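CDP-4-keto-6-deoxy-D-glucose-3-dehydrase (Yersinia pseudotuberculosis, PDB 3BB8) probably dehydrates CDP-4-keto-6-deoxy-D-glucose at C3 with pyridoxal 5'-phosphate as cofactor, a step in making a lipopolysaccharide sugar. Local coordinates at residues 168-173 and 340-345; 191-196 and 211-216. The protein carries 1 engineered substitution. All blocks are in the same frame, centred on the assembly; numbering follows the deposited sequence.

How the contacts relate
Both contacts are buried, but contact 2 is deeper: its centre lies about 4 Å from the centre of the chain, that of contact 1 about 11 Å. Contact 2 joins neighbouring parallel strands of the large sheet and is largely polar where it holds the cofactor. Contact 1 sets the irregular loop 168-173 against short strand 340-341 and the turn that follows it, with one hydrogen bond and apolar packing, and its Ser340 end is partly exposed. In sequence, contact 2 is nested inside the loop that contact 1 closes, and in space they touch: Ala195 CB packs 3.9 Å from Gly169 CA, Ser343 OG makes a weak hydrogen bond to Leu196 O, and the Phe345 ring borders Asp194, a cofactor-binding residue.

Contact 1: residues 168-173 and 340-345; sequences LGNLFD and SDPSWF
Leu168 and Phe345 close the tight end of this contact. The backbone N of Phe345 gives a nearly straight hydrogen bond (165°) to Leu168 O, 2.9 Å away, approaching from above the carbonyl plane. Beside it Leu168 CD2 lies 3.6 Å from Phe345 CD1, the two side chains crossing at about a right angle. Next comes Gly169, where the backbones draw close: its CA, with no side chain to hold the partner off, makes a CA-H...O contact of 3.6 Å with Ser343 O. Ser343 is the centre of an inverse gamma turn, closed by a weak bond from Trp344 N to Pro342 O. That turn brings Pro342 and Trp344 to the same partner, Asn170. The Asn170 amide runs beside the indole, planes 22° apart; its CG, anti to the backbone N (chi1 -166°), lies 3.7 Å from Trp344 CH2, while Pro342 CB lies over one face of the ring near the rim. The ring of Phe317, outside the pair, stacks on Trp344.

In the aspartate aminotransferase fold this is a join between the loop that follows strand 159-165 of the large sheet and the segment running on from strand 340-341, the edge of a small antiparallel sheet with strand 199-200. The segments pass nearly antiparallel. The Asn170 amide finds its partners outside the pair: OD1 takes a hydrogen bond from Thr337 N, and ND2 gives one to Thr143 O.

Toward Ser340 the contact comes nearer the surface: Ser340 and Asp341 are partly exposed, and no hydrogen bond crosses between the segments here, although Leu171 CD1 still touches Ser340 CB at 3.4 Å and reaches Pro342 CB at 4.0 Å. Ser340 OG bonds instead to Thr337 O. Asp341 sets its CB away from the loop, and its OD2 forms a salt bridge with Lys314 NZ.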
loop_
_atom_site.group_PDB
_atom_site.type_symbol
_atom_site.label_atom_id
_atom_site.label_comp_id
_atom_site.label_asym_id
_atom_site.label_seq_id
_atom_site.Cartn_x
_atom_site.Cartn_y
_atom_site.Cartn_z
ATOM N N LEU A 168 -3.455 0.554 22.598
ATOM C CA LEU A 168 -2.784 -0.603 23.172
ATOM C C LEU A 168 -3.669 -1.793 23.542
ATOM O O LEU A 168 -3.299 -2.607 24.390
ATOM C CB LEU A 168 -1.959 -0.174 24.388
ATOM C CG LEU A 168 -0.769 0.743 24.072
ATOM C CD1 LEU A 168 -0.109 1.203 25.381
ATOM C CD2 LEU A 168 0.229 -0.008 23.199
ATOM N N GLY A 169 -4.820 -1.913 22.892
ATOM C CA GLY A 169 -5.702 -3.028 23.188
ATOM C C GLY A 169 -6.801 -2.621 24.148
ATOM O O GLY A 169 -7.896 -3.192 24.134
ATOM N N ASN A 170 -6.517 -1.628 24.987
ATOM C CA ASN A 170 -7.517 -1.167 25.936
ATOM C C ASN A 170 -8.571 -0.411 25.135
ATOM O O ASN A 170 -8.257 0.263 24.158
ATOM C CB ASN A 170 -6.868 -0.281 27.007
ATOM C CG ASN A 170 -7.780 -0.054 28.206
ATOM O OD1 ASN A 170 -8.600 -0.912 28.549
ATOM N ND2 ASN A 170 -7.630 1.096 28.858
ATOM N N LEU A 171 -9.825 -0.531 25.558
ATOM C CA LEU A 171 -10.937 0.085 24.843
ATOM C C LEU A 171 -11.263 1.462 25.411
ATOM O O LEU A 171 -11.313 1.648 26.627
ATOM C CB LEU A 171 -12.175 -0.813 24.902
ATOM C CG LEU A 171 -12.011 -2.230 24.347
ATOM C CD1 LEU A 171 -11.547 -3.183 25.437
ATOM C CD2 LEU A 171 -13.309 -2.716 23.721
ATOM N N PHE A 172 -11.482 2.426 24.522
ATOM C CA PHE A 172 -12.036 3.717 24.914
ATOM C C PHE A 172 -13.513 3.597 25.273
ATOM O O PHE A 172 -14.136 2.561 25.041
ATOM C CB PHE A 172 -11.848 4.742 23.794
ATOM C CG PHE A 172 -12.600 4.410 22.536
ATOM C CD1 PHE A 172 -13.965 4.628 22.451
ATOM C CD2 PHE A 172 -11.942 3.880 21.439
ATOM C CE1 PHE A 172 -14.659 4.324 21.295
ATOM C CE2 PHE A 172 -12.631 3.573 20.281
ATOM C CZ PHE A 172 -13.991 3.795 20.209
ATOM N N ASP A 173 -14.068 4.663 25.840
ATOM C CA ASP A 173 -15.405 4.616 26.417
ATOM C C ASP A 173 -16.474 4.589 25.330
ATOM O O ASP A 173 -17.090 5.611 25.025
ATOM C CB ASP A 173 -15.631 5.810 27.346
ATOM C CG ASP A 173 -16.966 5.749 28.061
ATOM O OD1 ASP A 173 -17.841 4.971 27.624
ATOM O OD2 ASP A 173 -17.142 6.478 29.060
ATOM N N SER A 340 -14.922 -3.683 30.013
ATOM C CA SER A 340 -14.236 -4.084 28.792
ATOM C C SER A 340 -13.277 -5.221 29.091
ATOM O O SER A 340 -12.805 -5.361 30.215
ATOM C CB SER A 340 -13.461 -2.904 28.199
ATOM O OG SER A 340 -12.241 -2.694 28.882
ATOM N N ASP A 341 -12.999 -6.037 28.084
ATOM C CA ASP A 341 -12.077 -7.153 28.241
ATOM C C ASP A 341 -10.972 -6.933 27.203
ATOM O O ASP A 341 -10.929 -7.581 26.159
ATOM C CB ASP A 341 -12.816 -8.478 28.002
ATOM C CG ASP A 341 -11.992 -9.697 28.393
ATOM O OD1 ASP A 341 -10.881 -9.529 28.946
ATOM O OD2 ASP A 341 -12.463 -10.831 28.150
ATOM N N PRO A 342 -10.072 -6.002 27.507
ATOM C CA PRO A 342 -9.041 -5.586 26.551
ATOM C C PRO A 342 -8.106 -6.737 26.190
ATOM O O PRO A 342 -7.527 -7.361 27.079
ATOM C CB PRO A 342 -8.275 -4.507 27.317
ATOM C CG PRO A 342 -8.453 -4.871 28.748
ATOM C CD PRO A 342 -9.833 -5.457 28.854
ATOM N N SER A 343 -7.965 -7.007 24.897
ATOM C CA SER A 343 -6.885 -7.852 24.405
ATOM C C SER A 343 -5.576 -7.074 24.312
ATOM O O SER A 343 -5.227 -6.550 23.255
ATOM C CB SER A 343 -7.244 -8.440 23.038
ATOM O OG SER A 343 -6.206 -9.274 22.554
ATOM N N TRP A 344 -4.855 -7.005 25.427
ATOM C CA TRP A 344 -3.654 -6.183 25.512
ATOM C C TRP A 344 -2.632 -6.380 24.406
ATOM O O TRP A 344 -2.277 -7.507 24.049
ATOM C CB TRP A 344 -2.979 -6.352 26.884
ATOM C CG TRP A 344 -3.865 -5.920 28.012
ATOM C CD1 TRP A 344 -4.647 -6.722 28.793
ATOM C CD2 TRP A 344 -4.149 -4.574 28.411
ATOM N NE1 TRP A 344 -5.405 -5.957 29.652
ATOM C CE2 TRP A 344 -5.120 -4.635 29.437
ATOM C CE3 TRP A 344 -3.680 -3.321 27.998
ATOM C CZ2 TRP A 344 -5.634 -3.487 30.057
ATOM C CZ3 TRP A 344 -4.193 -2.176 28.616
ATOM C CH2 TRP A 344 -5.161 -2.270 29.635
ATOM N N PHE A 345 -2.185 -5.247 23.867
ATOM C CA PHE A 345 -1.189 -5.194 22.801
ATOM C C PHE A 345 0.171 -5.085 23.471
ATOM O O PHE A 345 1.152 -5.702 23.042
ATOM C CB PHE A 345 -1.451 -3.965 21.916
ATOM C CG PHE A 345 -0.391 -3.718 20.873
ATOM C CD1 PHE A 345 0.702 -2.906 21.148
ATOM C CD2 PHE A 345 -0.491 -4.293 19.610
ATOM C CE1 PHE A 345 1.679 -2.666 20.181
ATOM C CE2 PHE A 345 0.482 -4.061 18.638
ATOM C CZ PHE A 345 1.567 -3.245 18.926
#

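Contact 2: residues 191-196 and 211-216. With PLP (pyridoxal-5'-phosphate), chain C.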
loop_
_atom_site.group_PDB
_atom_site.type_symbol
_atom_site.label_atom_id
_atom_site.label_comp_id
_atom_site.label_asym_id
_atom_site.label_seq_id
_atom_site.Cartn_x
_atom_site.Cartn_y
_atom_site.Cartn_z
ATOM N N ASP A 191 -10.253 2.520 15.089
ATOM C CA ASP A 191 -8.934 2.014 14.728
ATOM C C ASP A 191 -8.622 0.931 15.764
ATOM O O ASP A 191 -8.340 1.232 16.925
ATOM C CB ASP A 191 -7.891 3.137 14.795
ATOM C CG ASP A 191 -6.474 2.648 14.499
ATOM O OD1 ASP A 191 -5.612 3.505 14.189
ATOM O OD2 ASP A 191 -6.215 1.421 14.585
ATOM N N CYS A 192 -8.700 -0.323 15.330
ATOM C CA CYS A 192 -8.452 -1.493 16.167
ATOM C C CYS A 192 -7.142 -2.154 15.766
ATOM O O CYS A 192 -6.958 -3.358 15.980
ATOM C CB CYS A 192 -9.585 -2.515 15.995
ATOM S SG CYS A 192 -11.221 -1.886 16.418
ATOM N N CYS A 193 -6.232 -1.378 15.184
ATOM C CA CYS A 193 -4.954 -1.933 14.756
ATOM C C CYS A 193 -4.146 -2.583 15.881
ATOM O O CYS A 193 -3.283 -3.428 15.622
ATOM C CB CYS A 193 -4.124 -0.860 14.052
ATOM S SG CYS A 193 -4.762 -0.447 12.390
ATOM N N ASP A 194 -4.408 -2.192 17.124
ATOM C CA ASP A 194 -3.692 -2.792 18.252
ATOM C C ASP A 194 -4.683 -3.457 19.194
ATOM O O ASP A 194 -4.337 -3.774 20.338
ATOM C CB ASP A 194 -2.937 -1.736 19.061
ATOM C CG ASP A 194 -1.928 -0.972 18.241
ATOM O OD1 ASP A 194 -1.211 -1.584 17.428
ATOM O OD2 ASP A 194 -1.836 0.254 18.431
ATOM N N ALA A 195 -5.910 -3.669 18.719
ATOM C CA ALA A 195 -6.950 -4.243 19.563
ATOM C C ALA A 195 -7.735 -5.421 18.987
ATOM O O ALA A 195 -8.939 -5.534 19.226
ATOM C CB ALA A 195 -7.917 -3.142 19.978
ATOM N N LEU A 196 -7.074 -6.296 18.241
ATOM C CA LEU A 196 -7.773 -7.439 17.679
ATOM C C LEU A 196 -8.125 -8.403 18.810
ATOM O O LEU A 196 -7.234 -8.930 19.491
ATOM C CB LEU A 196 -6.903 -8.151 16.647
ATOM C CG LEU A 196 -7.582 -9.336 15.954
ATOM C CD1 LEU A 196 -8.867 -8.873 15.275
ATOM C CD2 LEU A 196 -6.632 -9.948 14.946
ATOM N N ILE A 211 -16.966 1.928 10.429
ATOM C CA ILE A 211 -15.852 1.202 9.819
ATOM C C ILE A 211 -14.836 0.795 10.885
ATOM O O ILE A 211 -14.647 1.493 11.870
ATOM C CB ILE A 211 -15.078 2.054 8.780
ATOM C CG1 ILE A 211 -16.031 2.799 7.844
ATOM C CG2 ILE A 211 -14.163 1.151 7.982
ATOM C CD1 ILE A 211 -16.613 1.949 6.760
ATOM N N GLY A 212 -14.185 -0.340 10.667
ATOM C CA GLY A 212 -13.167 -0.814 11.585
ATOM C C GLY A 212 -11.891 -1.104 10.801
ATOM O O GLY A 212 -11.956 -1.427 9.607
ATOM N N THR A 213 -10.736 -0.981 11.454
ATOM C CA THR A 213 -9.449 -1.234 10.805
ATOM C C THR A 213 -8.541 -2.020 11.746
ATOM O O THR A 213 -8.641 -1.896 12.969
ATOM C CB THR A 213 -8.735 0.082 10.456
ATOM O OG1 THR A 213 -8.471 0.809 11.664
ATOM C CG2 THR A 213 -9.601 0.938 9.545
ATOM N N VAL A 214 -7.661 -2.831 11.176
ATOM C CA VAL A 214 -6.732 -3.623 11.967
ATOM C C VAL A 214 -5.437 -3.721 11.168
ATOM O O VAL A 214 -5.442 -3.545 9.939
ATOM C CB VAL A 214 -7.302 -5.051 12.251
ATOM C CG1 VAL A 214 -7.378 -5.854 10.968
ATOM C CG2 VAL A 214 -6.430 -5.769 13.278
ATOM N N SER A 215 -4.333 -3.988 11.861
ATOM C CA SER A 215 -3.023 -4.092 11.220
ATOM C C SER A 215 -2.375 -5.471 11.350
ATOM O O SER A 215 -2.610 -6.177 12.323
ATOM C CB SER A 215 -2.081 -3.050 11.826
ATOM O OG SER A 215 -0.733 -3.339 11.494
ATOM N N PHE A 216 -1.542 -5.848 10.386
ATOM C CA PHE A 216 -0.864 -7.142 10.471
ATOM C C PHE A 216 0.651 -7.003 10.394
ATOM O O PHE A 216 1.343 -7.862 9.836
ATOM C CB PHE A 216 -1.358 -8.091 9.378
ATOM C CG PHE A 216 -2.839 -8.245 9.349
ATOM C CD1 PHE A 216 -3.537 -8.147 8.145
ATOM C CD2 PHE A 216 -3.551 -8.456 10.522
ATOM C CE1 PHE A 216 -4.930 -8.255 8.116
ATOM C CE2 PHE A 216 -4.947 -8.564 10.501
ATOM C CZ PHE A 216 -5.634 -8.463 9.294
HETATM N N1 PLP C . -2.807 2.685 14.342
HETATM C C2 PLP C . -2.237 2.130 15.477
HETATM C C2A PLP C . -2.814 2.534 16.827
HETATM C C3 PLP C . -1.152 1.213 15.349
HETATM O O3 PLP C . -0.564 0.651 16.428
HETATM C C4 PLP C . -0.647 0.858 14.026
HETATM C C4A PLP C . 0.526 -0.179 13.942
HETATM C C5 PLP C . -1.272 1.476 12.893
HETATM C C6 PLP C . -2.369 2.398 13.102
HETATM C C5A PLP C . -0.926 1.269 11.450
HETATM O O4P PLP C . -0.522 0.009 11.148
HETATM P P PLP C . 0.703 -0.369 10.179
HETATM O O1P PLP C . 0.465 -1.807 9.764
HETATM O O2P PLP C . 2.042 -0.227 11.113
HETATM O O3P PLP C . 0.755 0.599 8.993
#
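Thr213, Cys193 and Val214 carry this contact, where parallel strands 187-191 and 211-215 of the large aspartate aminotransferase sheet run side by side and the first breaks into a type I turn, Cys192 to Ala195. Asp191 and Thr213 form the parallel bridge with their side chains on the same face, and Thr213 OG1 comes to 3.3 Å from Asp191 CA. Thr213 O accepts a bent hydrogen bond (137°) from Cys192 N at 2.8 Å. The next amide, Cys193 N, turns instead to Asp191 OD2, 2.9 Å away and nearly straight (162°). This Asx turn holds one carboxylate oxygen in place while the other serves the cofactor: Asp191 OD1 accepts from PLP N1 at 2.9 Å and is also bonded to Thr123 OG1. As in other aminotransferases of this fold, the pairing probably favours a protonated pyridine nitrogen.

Cys193 has the largest buried area of the set. Its SG packs against the strand backbone, 3.6 Å from Val214 C, and its CB reaches both Ser215 CB and the pyridine nitrogen, wedging the residue between strand and cofactor. Val214 turns the opposite way from Thr213: its CG2 meets Cys192 O at 3.7 Å and Leu196 CB at 4.2 Å, and Ala229 and Phe231 of strand 228-232 also touch it.

Asp194, on the turn, lies beside O3 of PLP, but the two stand too close in the model for their bond to be relied on. Gly86 N and Ser87 OG, and Trp247 NE1 of the second subunit, add further hydrogen bonds to the cofactor. At the end of the strand Ser215 OG, anti to its backbone N (chi1 165°), gives a hydrogen bond to PLP O1P at 2.6 Å.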